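Local coordinates for bifunctional endomannanase/endoglucanase (PDB 3W0K), which probably hydrolyses internal beta-linkages in mannan and cellulose chains, at residues R85-Y89 with E97-W102. Numbering follows the deposited sequence.
Sequences RAPGY and ERDNLW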
loop_
_atom_site.group_PDB
_atom_site.type_symbol
_atom_site.label_atom_id
_atom_site.label_comp_id
_atom_site.label_asym_id
_atom_site.label_seq_id
_atom_site.Cartn_x
_atom_site.Cartn_y
_atom_site.Cartn_z
ATOM N N ARG A 85 -0.947 -5.892 -9.106
ATOM C CA ARG A 85 -1.745 -6.491 -10.163
ATOM C C ARG A 85 -1.363 -7.951 -9.965
ATOM O O ARG A 85 -0.185 -8.317 -10.060
ATOM C CB ARG A 85 -1.366 -6.023 -11.573
ATOM C CG ARG A 85 -2.164 -6.777 -12.655
ATOM C CD ARG A 85 -1.979 -6.206 -14.054
ATOM N NE ARG A 85 -2.587 -4.886 -14.194
ATOM C CZ ARG A 85 -3.867 -4.658 -14.475
ATOM N NH1 ARG A 85 -4.716 -5.666 -14.655
ATOM N NH2 ARG A 85 -4.304 -3.407 -14.567
ATOM N N ALA A 86 -2.345 -8.735 -9.542
ATOM C CA ALA A 86 -2.171 -10.157 -9.284
ATOM C C ALA A 86 -2.971 -10.934 -10.315
ATOM O O ALA A 86 -3.785 -10.355 -11.032
ATOM C CB ALA A 86 -2.686 -10.484 -7.878
ATOM N N PRO A 87 -2.710 -12.245 -10.451
ATOM C CA PRO A 87 -3.471 -13.033 -11.425
ATOM C C PRO A 87 -4.970 -12.859 -11.185
ATOM O O PRO A 87 -5.489 -13.216 -10.120
ATOM C CB PRO A 87 -3.028 -14.459 -11.117
ATOM C CG PRO A 87 -1.590 -14.273 -10.768
ATOM C CD PRO A 87 -1.609 -13.044 -9.876
ATOM N N GLY A 88 -5.646 -12.252 -12.154
ATOM C CA GLY A 88 -7.077 -12.041 -12.044
ATOM C C GLY A 88 -7.551 -10.806 -11.300
ATOM O O GLY A 88 -8.749 -10.683 -11.043
ATOM N N TYR A 89 -6.646 -9.901 -10.929
ATOM C CA TYR A 89 -7.077 -8.689 -10.229
ATOM C C TYR A 89 -6.100 -7.539 -10.068
ATOM O O TYR A 89 -4.935 -7.726 -9.741
ATOM C CB TYR A 89 -7.606 -9.006 -8.818
ATOM C CG TYR A 89 -8.145 -7.777 -8.099
ATOM C CD1 TYR A 89 -9.323 -7.168 -8.526
ATOM C CD2 TYR A 89 -7.456 -7.195 -7.031
ATOM C CE1 TYR A 89 -9.804 -6.013 -7.916
ATOM C CE2 TYR A 89 -7.929 -6.032 -6.412
ATOM C CZ TYR A 89 -9.106 -5.451 -6.861
ATOM O OH TYR A 89 -9.608 -4.317 -6.259
ATOM N N GLU A 97 -7.493 -7.772 -17.107
ATOM C CA GLU A 97 -7.283 -9.163 -16.716
ATOM C C GLU A 97 -8.210 -10.077 -17.499
ATOM O O GLU A 97 -9.303 -9.673 -17.904
ATOM C CB GLU A 97 -7.559 -9.358 -15.223
ATOM C CG GLU A 97 -6.530 -8.724 -14.299
ATOM C CD GLU A 97 -5.132 -9.260 -14.535
ATOM O OE1 GLU A 97 -4.950 -10.496 -14.543
ATOM O OE2 GLU A 97 -4.214 -8.448 -14.741
ATOM N N ARG A 98 -7.761 -11.307 -17.724
ATOM C CA ARG A 98 -8.569 -12.299 -18.428
ATOM C C ARG A 98 -9.522 -12.941 -17.422
ATOM O O ARG A 98 -10.719 -13.083 -17.678
ATOM C CB ARG A 98 -7.672 -13.391 -19.021
ATOM C CG ARG A 98 -8.426 -14.480 -19.774
ATOM C CD ARG A 98 -7.530 -15.673 -20.087
ATOM N NE ARG A 98 -7.173 -16.410 -18.876
ATOM C CZ ARG A 98 -6.284 -17.398 -18.822
ATOM N NH1 ARG A 98 -5.639 -17.783 -19.918
ATOM N NH2 ARG A 98 -6.047 -18.006 -17.668
ATOM N N ASP A 99 -8.977 -13.283 -16.260
ATOM C CA ASP A 99 -9.719 -13.946 -15.195
ATOM C C ASP A 99 -10.137 -13.028 -14.056
ATOM O O ASP A 99 -9.724 -11.870 -13.988
ATOM C CB ASP A 99 -8.859 -15.062 -14.593
ATOM C CG ASP A 99 -8.311 -16.009 -15.636
ATOM O OD1 ASP A 99 -8.985 -16.227 -16.662
ATOM O OD2 ASP A 99 -7.205 -16.546 -15.419
ATOM N N ASN A 100 -10.951 -13.583 -13.159
ATOM C CA ASN A 100 -11.422 -12.887 -11.968
ATOM C C ASN A 100 -10.940 -13.687 -10.762
ATOM O O ASN A 100 -11.476 -14.751 -10.447
ATOM C CB ASN A 100 -12.948 -12.792 -11.940
ATOM C CG ASN A 100 -13.467 -12.213 -10.634
ATOM O OD1 ASN A 100 -12.704 -11.656 -9.841
ATOM N ND2 ASN A 100 -14.762 -12.365 -10.389
ATOM N N LEU A 101 -9.941 -13.142 -10.078
ATOM C CA LEU A 101 -9.344 -13.776 -8.909
ATOM C C LEU A 101 -10.335 -14.178 -7.822
ATOM O O LEU A 101 -10.155 -15.193 -7.156
ATOM C CB LEU A 101 -8.306 -12.829 -8.299
ATOM C CG LEU A 101 -7.590 -13.291 -7.026
ATOM C CD1 LEU A 101 -6.823 -14.579 -7.315
ATOM C CD2 LEU A 101 -6.633 -12.212 -6.538
ATOM N N TRP A 102 -11.398 -13.401 -7.665
ATOM C CA TRP A 102 -12.355 -13.672 -6.607
ATOM C C TRP A 102 -13.247 -14.881 -6.793
ATOM O O TRP A 102 -13.775 -15.399 -5.817
ATOM C CB TRP A 102 -13.167 -12.408 -6.308
ATOM C CG TRP A 102 -12.252 -11.237 -6.164
ATOM C CD1 TRP A 102 -12.148 -10.171 -7.010
ATOM C CD2 TRP A 102 -11.198 -11.092 -5.203
ATOM N NE1 TRP A 102 -11.082 -9.384 -6.650
ATOM C CE2 TRP A 102 -10.481 -9.924 -5.544
ATOM C CE3 TRP A 102 -10.784 -11.841 -4.094
ATOM C CZ2 TRP A 102 -9.369 -9.487 -4.815
ATOM C CZ3 TRP A 102 -9.678 -11.406 -3.369
ATOM C CH2 TRP A 102 -8.984 -10.241 -3.734
HETATM O O HOH W 1 -11.142 -9.396 -10.202
#
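Glu97 reaches Arg85 and the backbone of Gly88 with one carboxylate, an acid suited to a place where a buried guanidinium and an amide N-H lie close together. Its OE2 forms a salt bridge with Arg85 NH1, 2.8 Å away. That bond is nearly straight (164°), using the anti lone pair and lying within the guanidinium plane. OE1 receives Gly88 N at 3.0 Å from above the carboxylate. The bend at chi2 (-59°) turns the carboxylate so that OE1 faces Gly88 N and OE2 faces Arg85. With an alanine in place of Glu97, the buried guanidinium of Arg85 is likely to lose its carboxylate mate, and the Gly88 amide its acceptor. Gly88 is the third residue of a type II beta turn from Ala86 to Tyr89, closed by Tyr89 N to Ala86 O at 2.9 Å. Glycine suits it twice: a CB would press on the preceding carbonyl O and clash with Leu101 N, whose own hydrogen bond to Gly88 O is 2.9 Å long. Turn and partner belong to one long loop of the TIM barrel, between strand 78-83 and helix 105-121. Away from the carboxylate, Trp102 and Tyr89 pair edge-to-face (planes 67° apart): the flat indole lays NE1 and CZ2 along the phenol's broad face. Leucine suits 101, its CB packing on Tyr89 CB and its branches passing buried, unpartnered Pro87 O. Further out, Asn100 OD1 accepts Trp102 N in an Asx turn, and a water links that oxygen to Gly88 O. Tyr45 OH also bonds Glu97 OE1, Arg93 O receives Arg85 NH2, and Tyr89 OH is bonded to Glu137 O.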